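Local coordinates for protein putative ferredoxin (Hydrogenobacter thermophilus, PDB 7M1O) that carries a [4Fe-4S] cluster held by four cysteines and probably serves as a small electron-transfer ferredoxin, at residues T5-D10 against E24-R29; D20-V25 against P49-E54. All coordinates share one frame; numbering follows the deposited sequence.

Contact 1: T5-D10 against E24-R29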
loop_
_atom_site.group_PDB
_atom_site.type_symbol
_atom_site.label_atom_id
_atom_site.label_comp_id
_atom_site.label_asym_id
_atom_site.label_seq_id
_atom_site.Cartn_x
_atom_site.Cartn_y
_atom_site.Cartn_z
ATOM N N THR A 5 -2.484 5.864 2.498
ATOM C CA THR A 5 -2.174 5.073 1.312
ATOM C C THR A 5 -3.279 4.060 1.012
ATOM O O THR A 5 -4.013 3.639 1.908
ATOM C CB THR A 5 -0.822 4.334 1.477
ATOM O OG1 THR A 5 -0.498 3.625 0.274
ATOM C CG2 THR A 5 -0.870 3.359 2.649
ATOM N N MET A 6 -3.402 3.694 -0.261
ATOM C CA MET A 6 -4.361 2.682 -0.695
ATOM C C MET A 6 -3.774 1.878 -1.848
ATOM O O MET A 6 -2.794 2.297 -2.463
ATOM C CB MET A 6 -5.689 3.325 -1.123
ATOM C CG MET A 6 -5.621 4.199 -2.382
ATOM S SD MET A 6 -7.244 4.425 -3.145
ATOM C CE MET A 6 -6.896 5.660 -4.392
ATOM N N VAL A 7 -4.376 0.727 -2.132
ATOM C CA VAL A 7 -3.986 -0.093 -3.271
ATOM C C VAL A 7 -5.138 -0.185 -4.262
ATOM O O VAL A 7 -6.272 -0.469 -3.884
ATOM C CB VAL A 7 -3.567 -1.515 -2.838
ATOM C CG1 VAL A 7 -3.269 -2.390 -4.054
ATOM C CG2 VAL A 7 -2.354 -1.453 -1.924
ATOM N N ASP A 8 -4.836 0.066 -5.531
ATOM C CA ASP A 8 -5.809 -0.087 -6.602
ATOM C C ASP A 8 -5.770 -1.528 -7.113
ATOM O O ASP A 8 -4.872 -1.886 -7.874
ATOM C CB ASP A 8 -5.516 0.896 -7.738
ATOM C CG ASP A 8 -6.639 0.968 -8.754
ATOM O OD1 ASP A 8 -7.477 0.045 -8.792
ATOM O OD2 ASP A 8 -6.680 1.954 -9.519
ATOM N N PRO A 9 -6.743 -2.360 -6.702
ATOM C CA PRO A 9 -6.673 -3.779 -7.067
ATOM C C PRO A 9 -6.840 -4.016 -8.563
ATOM O O PRO A 9 -6.455 -5.070 -9.069
ATOM C CB PRO A 9 -7.835 -4.394 -6.287
ATOM C CG PRO A 9 -8.822 -3.291 -6.175
ATOM C CD PRO A 9 -8.007 -2.037 -6.017
ATOM N N ASP A 10 -7.410 -3.039 -9.257
ATOM C CA ASP A 10 -7.674 -3.169 -10.684
ATOM C C ASP A 10 -6.387 -3.274 -11.497
ATOM O O ASP A 10 -6.379 -3.869 -12.575
ATOM C CB ASP A 10 -8.502 -1.979 -11.171
ATOM C CG ASP A 10 -9.801 -1.820 -10.403
ATOM O OD1 ASP A 10 -10.380 -2.847 -9.989
ATOM O OD2 ASP A 10 -10.240 -0.666 -10.211
ATOM N N GLU A 24 3.710 -4.084 7.655
ATOM C CA GLU A 24 3.008 -3.230 8.606
ATOM C C GLU A 24 1.844 -2.506 7.932
ATOM O O GLU A 24 0.861 -2.160 8.587
ATOM C CB GLU A 24 3.962 -2.201 9.227
ATOM C CG GLU A 24 5.187 -2.789 9.920
ATOM C CD GLU A 24 6.400 -2.881 9.008
ATOM O OE1 GLU A 24 6.222 -3.043 7.783
ATOM O OE2 GLU A 24 7.535 -2.785 9.521
ATOM N N VAL A 25 1.962 -2.284 6.622
ATOM C CA VAL A 25 0.996 -1.476 5.880
ATOM C C VAL A 25 0.214 -2.288 4.847
ATOM O O VAL A 25 -0.984 -2.071 4.672
ATOM C CB VAL A 25 1.698 -0.301 5.162
ATOM C CG1 VAL A 25 0.701 0.529 4.356
ATOM C CG2 VAL A 25 2.411 0.579 6.173
ATOM N N TYR A 26 0.887 -3.212 4.167
ATOM C CA TYR A 26 0.265 -3.976 3.085
ATOM C C TYR A 26 0.276 -5.475 3.357
ATOM O O TYR A 26 1.160 -5.987 4.041
ATOM C CB TYR A 26 0.977 -3.693 1.761
ATOM C CG TYR A 26 1.135 -2.221 1.465
ATOM C CD1 TYR A 26 0.100 -1.492 0.897
ATOM C CD2 TYR A 26 2.318 -1.559 1.759
ATOM C CE1 TYR A 26 0.240 -0.145 0.627
ATOM C CE2 TYR A 26 2.467 -0.214 1.493
ATOM C CZ TYR A 26 1.426 0.488 0.927
ATOM O OH TYR A 26 1.577 1.826 0.665
ATOM N N LYS A 27 -0.715 -6.170 2.807
ATOM C CA LYS A 27 -0.801 -7.618 2.926
ATOM C C LYS A 27 -1.353 -8.226 1.646
ATOM O O LYS A 27 -2.059 -7.565 0.885
ATOM C CB LYS A 27 -1.688 -8.016 4.109
ATOM C CG LYS A 27 -3.168 -7.711 3.898
ATOM C CD LYS A 27 -3.995 -7.974 5.148
ATOM C CE LYS A 27 -5.460 -7.637 4.912
ATOM N NZ LYS A 27 -6.288 -7.718 6.151
ATOM N N ASN A 28 -1.014 -9.488 1.412
ATOM C CA ASN A 28 -1.650 -10.271 0.367
ATOM C C ASN A 28 -3.115 -10.470 0.754
ATOM O O ASN A 28 -3.407 -11.027 1.813
ATOM C CB ASN A 28 -0.922 -11.609 0.194
ATOM C CG ASN A 28 -1.461 -12.438 -0.958
ATOM O OD1 ASN A 28 -2.612 -12.294 -1.367
ATOM N ND2 ASN A 28 -0.625 -13.328 -1.478
ATOM N N ARG A 29 -4.034 -9.996 -0.084
ATOM C CA ARG A 29 -5.454 -10.046 0.254
ATOM C C ARG A 29 -5.954 -11.487 0.253
ATOM O O ARG A 29 -6.982 -11.793 0.854
ATOM C CB ARG A 29 -6.282 -9.188 -0.712
ATOM C CG ARG A 29 -6.620 -9.846 -2.043
ATOM C CD ARG A 29 -7.469 -8.927 -2.913
ATOM N NE ARG A 29 -7.813 -9.552 -4.187
ATOM C CZ ARG A 29 -8.624 -9.016 -5.094
ATOM N NH1 ARG A 29 -9.191 -7.837 -4.873
ATOM N NH2 ARG A 29 -8.872 -9.663 -6.225
#
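The two segments run almost the same way, their end-to-end directions 15° apart, yet their backbones stay too distant to pair, with the T5 and V25 CA atoms 8.6 Å from each other. Side chains therefore make the join, and Y26 does most of the work. Its CG lies anti to its own carbonyl carbon (chi1 -51°), which sends the ring back along the segment so that its tip meets that of T5. There OG1 of T5, anti to the backbone N (chi1 -177°), sits at the ring edge near the plane and makes a 2.8 Å hydrogen bond to OH of Y26. Either hydroxyl could donate. T5 OG1 is also hydrogen-bonded to the hydroxyl of T69, so two buried oxygens are satisfied within a short chain of hydroxyls. The other T5 branch, CG2, turns to V25 and meets its CG1 at 3.7 Å. That same V25 methyl lies over the centre of the Y26 ring, 3.4 Å above its plane, and probably limits the ring's rotation.

In this single-cluster ferredoxin fold, strand 3-7 is the middle strand of an antiparallel three-stranded sheet, whereas strand 26-28 pairs with 34-36 in a separate hairpin; Y26 bridges the two, with V55 and V58 of helix 52-61 also against it. Nearer the cluster, V7 crosses the ring obliquely, its CG2 3.7 Å from CD1 of Y26. V7 itself lines the pocket of the iron-sulfur cluster, whereas Y26 comes close to the ligand C18. At the exposed end, NH1 of R29 rests 4.0 Å from CB of P9, while NE of R29 forms a salt bridge with D31.

Contact 2: D20-V25 against P49-E54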
loop_
_atom_site.group_PDB
_atom_site.type_symbol
_atom_site.label_atom_id
_atom_site.label_comp_id
_atom_site.label_asym_id
_atom_site.label_seq_id
_atom_site.Cartn_x
_atom_site.Cartn_y
_atom_site.Cartn_z
ATOM N N ASP A 20 5.647 -7.621 1.061
ATOM C CA ASP A 20 6.880 -8.243 1.528
ATOM C C ASP A 20 7.739 -7.210 2.252
ATOM O O ASP A 20 8.316 -7.489 3.302
ATOM C CB ASP A 20 7.675 -8.849 0.373
ATOM C CG ASP A 20 8.952 -9.513 0.845
ATOM O OD1 ASP A 20 8.861 -10.430 1.687
ATOM O OD2 ASP A 20 10.044 -9.102 0.401
ATOM N N ARG A 21 7.817 -6.015 1.674
ATOM C CA ARG A 21 8.675 -4.955 2.189
ATOM C C ARG A 21 8.076 -4.286 3.422
ATOM O O ARG A 21 8.773 -4.056 4.411
ATOM C CB ARG A 21 8.920 -3.908 1.099
ATOM C CG ARG A 21 9.768 -2.710 1.526
ATOM C CD ARG A 21 11.252 -2.964 1.335
ATOM N NE ARG A 21 11.593 -3.154 -0.073
ATOM C CZ ARG A 21 11.609 -2.180 -0.978
ATOM N NH1 ARG A 21 11.296 -0.936 -0.637
ATOM N NH2 ARG A 21 11.933 -2.452 -2.235
ATOM N N VAL A 22 6.789 -3.966 3.352
ATOM C CA VAL A 22 6.117 -3.231 4.418
ATOM C C VAL A 22 4.868 -3.980 4.880
ATOM O O VAL A 22 3.744 -3.536 4.639
ATOM C CB VAL A 22 5.730 -1.806 3.958
ATOM C CG1 VAL A 22 5.294 -0.958 5.147
ATOM C CG2 VAL A 22 6.898 -1.142 3.241
ATOM N N PRO A 23 5.063 -5.126 5.549
ATOM C CA PRO A 23 3.930 -5.908 6.057
ATOM C C PRO A 23 3.130 -5.153 7.116
ATOM O O PRO A 23 2.006 -5.542 7.430
ATOM C CB PRO A 23 4.597 -7.154 6.649
ATOM C CG PRO A 23 5.994 -6.741 6.944
ATOM C CD PRO A 23 6.355 -5.751 5.879
ATOM N N GLU A 24 3.710 -4.084 7.655
ATOM C CA GLU A 24 3.008 -3.230 8.606
ATOM C C GLU A 24 1.844 -2.506 7.932
ATOM O O GLU A 24 0.861 -2.160 8.587
ATOM C CB GLU A 24 3.962 -2.201 9.227
ATOM C CG GLU A 24 5.187 -2.789 9.920
ATOM C CD GLU A 24 6.400 -2.881 9.008
ATOM O OE1 GLU A 24 6.222 -3.043 7.783
ATOM O OE2 GLU A 24 7.535 -2.785 9.521
ATOM N N VAL A 25 1.962 -2.284 6.622
ATOM C CA VAL A 25 0.996 -1.476 5.880
ATOM C C VAL A 25 0.214 -2.288 4.847
ATOM O O VAL A 25 -0.984 -2.071 4.672
ATOM C CB VAL A 25 1.698 -0.301 5.162
ATOM C CG1 VAL A 25 0.701 0.529 4.356
ATOM C CG2 VAL A 25 2.411 0.579 6.173
ATOM N N PRO A 49 3.977 7.364 11.440
ATOM C CA PRO A 49 5.066 8.248 11.006
ATOM C C PRO A 49 6.400 7.532 10.782
ATOM O O PRO A 49 7.196 7.992 9.964
ATOM C CB PRO A 49 5.180 9.258 12.157
ATOM C CG PRO A 49 4.525 8.601 13.325
ATOM C CD PRO A 49 3.433 7.764 12.749
ATOM N N GLU A 50 6.639 6.428 11.485
ATOM C CA GLU A 50 7.894 5.701 11.328
ATOM C C GLU A 50 7.909 4.878 10.038
ATOM O O GLU A 50 8.946 4.341 9.653
ATOM C CB GLU A 50 8.155 4.789 12.537
ATOM C CG GLU A 50 7.241 3.568 12.665
ATOM C CD GLU A 50 5.897 3.881 13.299
ATOM O OE1 GLU A 50 5.625 5.065 13.590
ATOM O OE2 GLU A 50 5.112 2.932 13.508
ATOM N N LEU A 51 6.760 4.792 9.372
ATOM C CA LEU A 51 6.629 3.985 8.161
ATOM C C LEU A 51 6.364 4.833 6.921
ATOM O O LEU A 51 6.113 4.297 5.844
ATOM C CB LEU A 51 5.507 2.959 8.335
ATOM C CG LEU A 51 5.832 1.774 9.249
ATOM C CD1 LEU A 51 4.569 1.006 9.602
ATOM C CD2 LEU A 51 6.852 0.852 8.593
ATOM N N GLU A 52 6.436 6.152 7.067
ATOM C CA GLU A 52 6.118 7.052 5.964
ATOM C C GLU A 52 7.081 6.895 4.788
ATOM O O GLU A 52 6.647 6.749 3.647
ATOM C CB GLU A 52 6.117 8.505 6.447
ATOM C CG GLU A 52 4.864 8.885 7.226
ATOM C CD GLU A 52 4.835 10.350 7.627
ATOM O OE1 GLU A 52 5.491 11.170 6.950
ATOM O OE2 GLU A 52 4.154 10.681 8.621
ATOM N N GLN A 53 8.381 6.912 5.065
ATOM C CA GLN A 53 9.378 6.841 4.002
ATOM C C GLN A 53 9.369 5.480 3.314
ATOM O O GLN A 53 9.559 5.394 2.103
ATOM C CB GLN A 53 10.771 7.144 4.553
ATOM C CG GLN A 53 10.947 8.591 4.982
ATOM C CD GLN A 53 12.363 8.905 5.420
ATOM O OE1 GLN A 53 13.319 8.263 4.983
ATOM N NE2 GLN A 53 12.504 9.897 6.292
ATOM N N GLU A 54 9.149 4.422 4.088
ATOM C CA GLU A 54 9.013 3.083 3.525
ATOM C C GLU A 54 7.822 3.030 2.570
ATOM O O GLU A 54 7.928 2.523 1.451
ATOM C CB GLU A 54 8.846 2.044 4.637
ATOM C CG GLU A 54 10.111 1.780 5.440
ATOM C CD GLU A 54 11.193 1.099 4.622
ATOM O OE1 GLU A 54 10.858 0.197 3.823
ATOM O OE2 GLU A 54 12.378 1.467 4.775
#
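The turn that leaves the short helix 17-21, just beyond the first three cluster cysteines, the last of which, C18, lies in that helix, packs against the beginning of helix 52-61. L51, the N-cap residue of the latter, makes the largest share of the contact. Its CG is anti to the carbonyl carbon (chi1 -74°), and its two methyls divide the work. CD1 presses on CB of E24 at 3.3 Å, and L51 CD1 also reaches CG2 of V25 at 4.1 Å. CD2 instead lies along the end of the E24 side chain, 3.8 Å from its CD. A bend at chi2 (93°) folds E24 so that its aliphatic part and carboxylate both run across the leucine at about a right angle; the contact is thus van der Waals.

The backbone at 22-25 is closed by a hydrogen bond from V25 N to V22 O, and this beta turn, close to type I, presents V22, E24 and V25 to the same leucine. V22 slides past L51 in the opposite direction, its CG1 4.2 Å from L51 CD2. CG2 of V22 meets CB of E54 at 4.0 Å, one helical turn on from the N-cap, and V58 of the same helix lies against V22.

The bent chain of R21 crosses E54 nearly perpendicularly, OE1 of E54 lying 3.9 Å from CG of R21. The guanidinium and carboxylate planes stand 82° apart and their charged atoms do not touch; R21 forms its salt bridge with E61. The carboxylate of E54 may still feel a favourable field from the nearby arginine.

Contact 1 and contact 2 lie with their centres about 12 Å apart and overlap at E24 and V25, where the chain passes from the turn after helix 17-21 into strand 26-28. In sequence order, strand 3-7 comes first, then the C12-C18 run of cluster ligands, which ends in helix 17-21, then the shared turn and strand 26-28, and finally helix 52-61. Contact 1 sits near the centre of the chain and through V7 touches the cluster; contact 2 is further out. From the common turn, one contact reaches the central strand of the three-stranded sheet, and the other the start of the long helix, so both elements are tied to the segment following the first three cluster cysteines.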